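Lmo0135 protein (Listeria monocytogenes EGD-e, PDB 5ISU) is the substrate-binding protein CtaP of an ABC transporter, probably serving in the uptake of peptides. Local coordinates at residues L66-V77 with A143-F151. Numbering follows the deposited sequence.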
loop_
_atom_site.group_PDB
_atom_site.type_symbol
_atom_site.label_atom_id
_atom_site.label_comp_id
_atom_site.label_asym_id
_atom_site.label_seq_id
_atom_site.Cartn_x
_atom_site.Cartn_y
_atom_site.Cartn_z
ATOM N N LEU A 66 -7.490 12.499 -19.032
ATOM C CA LEU A 66 -7.437 13.504 -17.983
ATOM C C LEU A 66 -6.737 14.693 -18.602
ATOM O O LEU A 66 -5.743 14.530 -19.306
ATOM C CB LEU A 66 -6.606 13.032 -16.790
ATOM C CG LEU A 66 -6.305 14.092 -15.703
ATOM C CD1 LEU A 66 -7.577 14.513 -14.982
ATOM C CD2 LEU A 66 -5.295 13.594 -14.682
ATOM N N ASP A 67 -7.245 15.885 -18.342
ATOM C CA ASP A 67 -6.644 17.093 -18.873
ATOM C C ASP A 67 -6.584 18.116 -17.736
ATOM O O ASP A 67 -7.568 18.355 -17.044
ATOM C CB ASP A 67 -7.457 17.597 -20.070
ATOM C CG ASP A 67 -6.738 18.670 -20.873
ATOM O OD1 ASP A 67 -5.688 19.195 -20.430
ATOM O OD2 ASP A 67 -7.236 18.999 -21.971
ATOM N N ILE A 68 -5.410 18.691 -17.541
ATOM C CA ILE A 68 -5.176 19.651 -16.477
ATOM C C ILE A 68 -4.967 21.017 -17.113
ATOM O O ILE A 68 -4.168 21.150 -18.037
ATOM C CB ILE A 68 -3.928 19.233 -15.665
ATOM C CG1 ILE A 68 -4.086 17.778 -15.174
ATOM C CG2 ILE A 68 -3.674 20.193 -14.502
ATOM C CD1 ILE A 68 -2.863 17.211 -14.466
ATOM N N SER A 69 -5.681 22.029 -16.618
ATOM C CA SER A 69 -5.566 23.376 -17.159
ATOM C C SER A 69 -4.176 23.985 -16.900
ATOM O O SER A 69 -3.443 23.537 -16.029
ATOM C CB SER A 69 -6.658 24.301 -16.576
ATOM O OG SER A 69 -6.448 24.562 -15.194
ATOM N N ASP A 70 -3.858 25.038 -17.636
ATOM C CA ASP A 70 -2.563 25.722 -17.501
ATOM C C ASP A 70 -2.314 26.284 -16.093
ATOM O O ASP A 70 -1.196 26.214 -15.600
ATOM C CB ASP A 70 -2.450 26.836 -18.544
ATOM C CG ASP A 70 -2.640 26.324 -19.985
ATOM O OD1 ASP A 70 -2.589 25.081 -20.215
ATOM O OD2 ASP A 70 -2.840 27.177 -20.887
ATOM N N ASP A 71 -3.356 26.813 -15.453
ATOM C CA ASP A 71 -3.239 27.350 -14.077
ATOM C C ASP A 71 -3.273 26.260 -12.966
ATOM O O ASP A 71 -3.227 26.588 -11.783
ATOM C CB ASP A 71 -4.286 28.451 -13.809
ATOM C CG ASP A 71 -5.738 27.965 -13.974
ATOM O OD1 ASP A 71 -6.009 26.746 -13.872
ATOM O OD2 ASP A 71 -6.619 28.826 -14.195
ATOM N N ASN A 72 -3.392 24.983 -13.356
ATOM C CA ASN A 72 -3.371 23.844 -12.414
ATOM C C ASN A 72 -4.527 23.756 -11.415
ATOM O O ASN A 72 -4.427 23.030 -10.418
ATOM C CB ASN A 72 -2.037 23.817 -11.650
ATOM C CG ASN A 72 -0.840 23.749 -12.575
ATOM O OD1 ASN A 72 0.006 24.640 -12.577
ATOM N ND2 ASN A 72 -0.786 22.708 -13.396
ATOM N N LEU A 73 -5.624 24.465 -11.689
ATOM C CA LEU A 73 -6.801 24.455 -10.813
ATOM C C LEU A 73 -7.966 23.651 -11.369
ATOM O O LEU A 73 -8.862 23.318 -10.613
ATOM C CB LEU A 73 -7.292 25.886 -10.539
ATOM C CG LEU A 73 -6.343 26.825 -9.811
ATOM C CD1 LEU A 73 -7.023 28.180 -9.660
ATOM C CD2 LEU A 73 -5.929 26.255 -8.463
ATOM N N THR A 74 -7.966 23.349 -12.670
ATOM C CA THR A 74 -9.069 22.612 -13.285
ATOM C C THR A 74 -8.637 21.294 -13.960
ATOM O O THR A 74 -7.848 21.293 -14.903
ATOM C CB THR A 74 -9.809 23.507 -14.296
ATOM O OG1 THR A 74 -10.234 24.715 -13.643
ATOM C CG2 THR A 74 -11.037 22.798 -14.861
ATOM N N TYR A 75 -9.172 20.184 -13.458
ATOM C CA TYR A 75 -8.903 18.851 -13.981
ATOM C C TYR A 75 -10.162 18.352 -14.687
ATOM O O TYR A 75 -11.207 18.223 -14.075
ATOM C CB TYR A 75 -8.527 17.888 -12.841
ATOM C CG TYR A 75 -7.191 18.176 -12.173
ATOM C CD1 TYR A 75 -7.000 19.307 -11.390
ATOM C CD2 TYR A 75 -6.135 17.284 -12.286
ATOM C CE1 TYR A 75 -5.770 19.565 -10.777
ATOM C CE2 TYR A 75 -4.911 17.526 -11.676
ATOM C CZ TYR A 75 -4.728 18.662 -10.919
ATOM O OH TYR A 75 -3.501 18.883 -10.316
ATOM N N THR A 76 -10.046 18.051 -15.969
ATOM C CA THR A 76 -11.162 17.572 -16.758
ATOM C C THR A 76 -10.956 16.115 -17.143
ATOM O O THR A 76 -9.968 15.772 -17.805
ATOM C CB THR A 76 -11.296 18.404 -18.038
ATOM O OG1 THR A 76 -11.469 19.779 -17.696
ATOM C CG2 THR A 76 -12.479 17.955 -18.863
ATOM N N VAL A 77 -11.902 15.264 -16.743
ATOM C CA VAL A 77 -11.867 13.834 -17.049
ATOM C C VAL A 77 -12.979 13.484 -18.043
ATOM O O VAL A 77 -14.152 13.787 -17.803
ATOM C CB VAL A 77 -12.098 12.970 -15.776
ATOM C CG1 VAL A 77 -12.070 11.482 -16.116
ATOM C CG2 VAL A 77 -11.061 13.285 -14.710
ATOM N N ALA A 143 -0.683 16.730 -6.142
ATOM C CA ALA A 143 -1.040 15.367 -5.691
ATOM C C ALA A 143 -2.453 14.973 -6.058
ATOM O O ALA A 143 -2.804 13.803 -5.956
ATOM C CB ALA A 143 -0.875 15.241 -4.180
ATOM N N PHE A 144 -3.283 15.937 -6.458
ATOM C CA PHE A 144 -4.664 15.598 -6.806
ATOM C C PHE A 144 -4.733 14.739 -8.078
ATOM O O PHE A 144 -5.690 14.001 -8.263
ATOM C CB PHE A 144 -5.524 16.839 -6.913
ATOM C CG PHE A 144 -6.965 16.541 -7.122
ATOM C CD1 PHE A 144 -7.715 15.984 -6.094
ATOM C CD2 PHE A 144 -7.590 16.855 -8.324
ATOM C CE1 PHE A 144 -9.063 15.718 -6.262
ATOM C CE2 PHE A 144 -8.939 16.594 -8.500
ATOM C CZ PHE A 144 -9.677 16.020 -7.471
ATOM N N GLU A 145 -3.721 14.831 -8.943
ATOM C CA GLU A 145 -3.661 13.955 -10.110
ATOM C C GLU A 145 -3.641 12.488 -9.662
ATOM O O GLU A 145 -4.298 11.644 -10.268
ATOM C CB GLU A 145 -2.431 14.239 -10.966
ATOM C CG GLU A 145 -2.274 13.281 -12.156
ATOM C CD GLU A 145 -1.198 13.699 -13.158
ATOM O OE1 GLU A 145 -0.393 14.631 -12.871
ATOM O OE2 GLU A 145 -1.168 13.083 -14.247
ATOM N N ASN A 146 -2.889 12.198 -8.602
ATOM C CA ASN A 146 -2.802 10.848 -8.059
ATOM C C ASN A 146 -4.147 10.385 -7.481
ATOM O O ASN A 146 -4.542 9.215 -7.650
ATOM C CB ASN A 146 -1.746 10.785 -6.972
ATOM C CG ASN A 146 -1.595 9.395 -6.388
ATOM O OD1 ASN A 146 -1.184 8.461 -7.071
ATOM N ND2 ASN A 146 -1.919 9.257 -5.115
ATOM N N THR A 147 -4.835 11.286 -6.783
ATOM C CA THR A 147 -6.148 10.981 -6.227
ATOM C C THR A 147 -7.114 10.593 -7.370
ATOM O O THR A 147 -7.901 9.666 -7.232
ATOM C CB THR A 147 -6.700 12.189 -5.443
ATOM O OG1 THR A 147 -5.781 12.543 -4.404
ATOM C CG2 THR A 147 -8.016 11.865 -4.836
ATOM N N ILE A 148 -7.049 11.297 -8.497
ATOM C CA ILE A 148 -7.883 10.949 -9.648
ATOM C C ILE A 148 -7.510 9.557 -10.203
ATOM O O ILE A 148 -8.384 8.815 -10.637
ATOM C CB ILE A 148 -7.784 12.010 -10.774
ATOM C CG1 ILE A 148 -8.482 13.297 -10.345
ATOM C CG2 ILE A 148 -8.442 11.528 -12.063
ATOM C CD1 ILE A 148 -8.328 14.424 -11.348
ATOM N N LYS A 149 -6.214 9.228 -10.185
ATOM C CA LYS A 149 -5.706 7.932 -10.680
ATOM C C LYS A 149 -5.930 6.739 -9.741
ATOM O O LYS A 149 -5.571 5.626 -10.098
ATOM C CB LYS A 149 -4.205 8.005 -10.951
ATOM C CG LYS A 149 -3.750 9.080 -11.901
ATOM C CD LYS A 149 -4.212 8.881 -13.314
ATOM C CE LYS A 149 -3.458 9.848 -14.210
ATOM N NZ LYS A 149 -3.850 9.668 -15.627
ATOM N N THR A 150 -6.467 6.975 -8.545
ATOM C CA THR A 150 -6.762 5.911 -7.568
ATOM C C THR A 150 -8.251 5.958 -7.172
ATOM O O THR A 150 -8.625 5.544 -6.074
ATOM C CB THR A 150 -5.866 6.043 -6.294
ATOM O OG1 THR A 150 -6.045 7.341 -5.684
ATOM C CG2 THR A 150 -4.383 5.854 -6.635
ATOM N N PHE A 151 -9.097 6.381 -8.116
ATOM C CA PHE A 151 -10.511 6.596 -7.886
ATOM C C PHE A 151 -11.450 5.569 -8.548
ATOM O O PHE A 151 -11.443 5.400 -9.785
ATOM C CB PHE A 151 -10.857 7.989 -8.420
ATOM C CG PHE A 151 -12.195 8.485 -7.987
ATOM C CD1 PHE A 151 -12.323 9.188 -6.808
ATOM C CD2 PHE A 151 -13.320 8.259 -8.751
ATOM C CE1 PHE A 151 -13.557 9.649 -6.382
ATOM C CE2 PHE A 151 -14.554 8.724 -8.341
ATOM C CZ PHE A 151 -14.669 9.429 -7.150
#
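Tyr75 meets Phe144 in a T-shaped stack, the edge of the phenylalanine ring turned to the face of the tyrosine, with centroids 5.3 Å apart and planes at 84°. Phe144 CD2 sits 3.9 Å above the plane of the Tyr75 ring, over its centre, while Ile68 CG2 lies over the rim of the opposite face; the ring is thus sandwiched between Ile68 of the partner strand and Phe144 of the helix. Ile148 packs obliquely against the same ring, its CD1 3.7 Å from Tyr75 CD2. With CG1 beside the backbone N and the chain extended beyond it, Ile148 places CD1 between the side chains of Tyr75 and Leu66, one from each strand, 3.7 Å from Leu66 CD1; its other branch, CG2, faces Val77 CG2 at 4.1 Å.

Strands 63-68 and 74-79 form a beta hairpin at one side of an antiparallel sheet in this family 5 solute-binding protein, and the short helix 144-148 runs along one face of it, its axis at 20° to that of strand 74-77. Phe135, on the next strand, adds a second edge-to-face partner to Phe144.

Against the outer strand lie two longer polar side chains, Glu145 and Lys149. Glu145 is extended, CG anti to its own N (chi1 176°), which brings CG to 4.0 Å from Leu66 CD2 and carries the carboxylate on to Ile68, whose CD1 is 3.9 Å from Glu145 OE1. Lys149 brings CE to 4.2 Å from Leu66 CD2, and its ammonium group makes a cation-pi contact with Phe53.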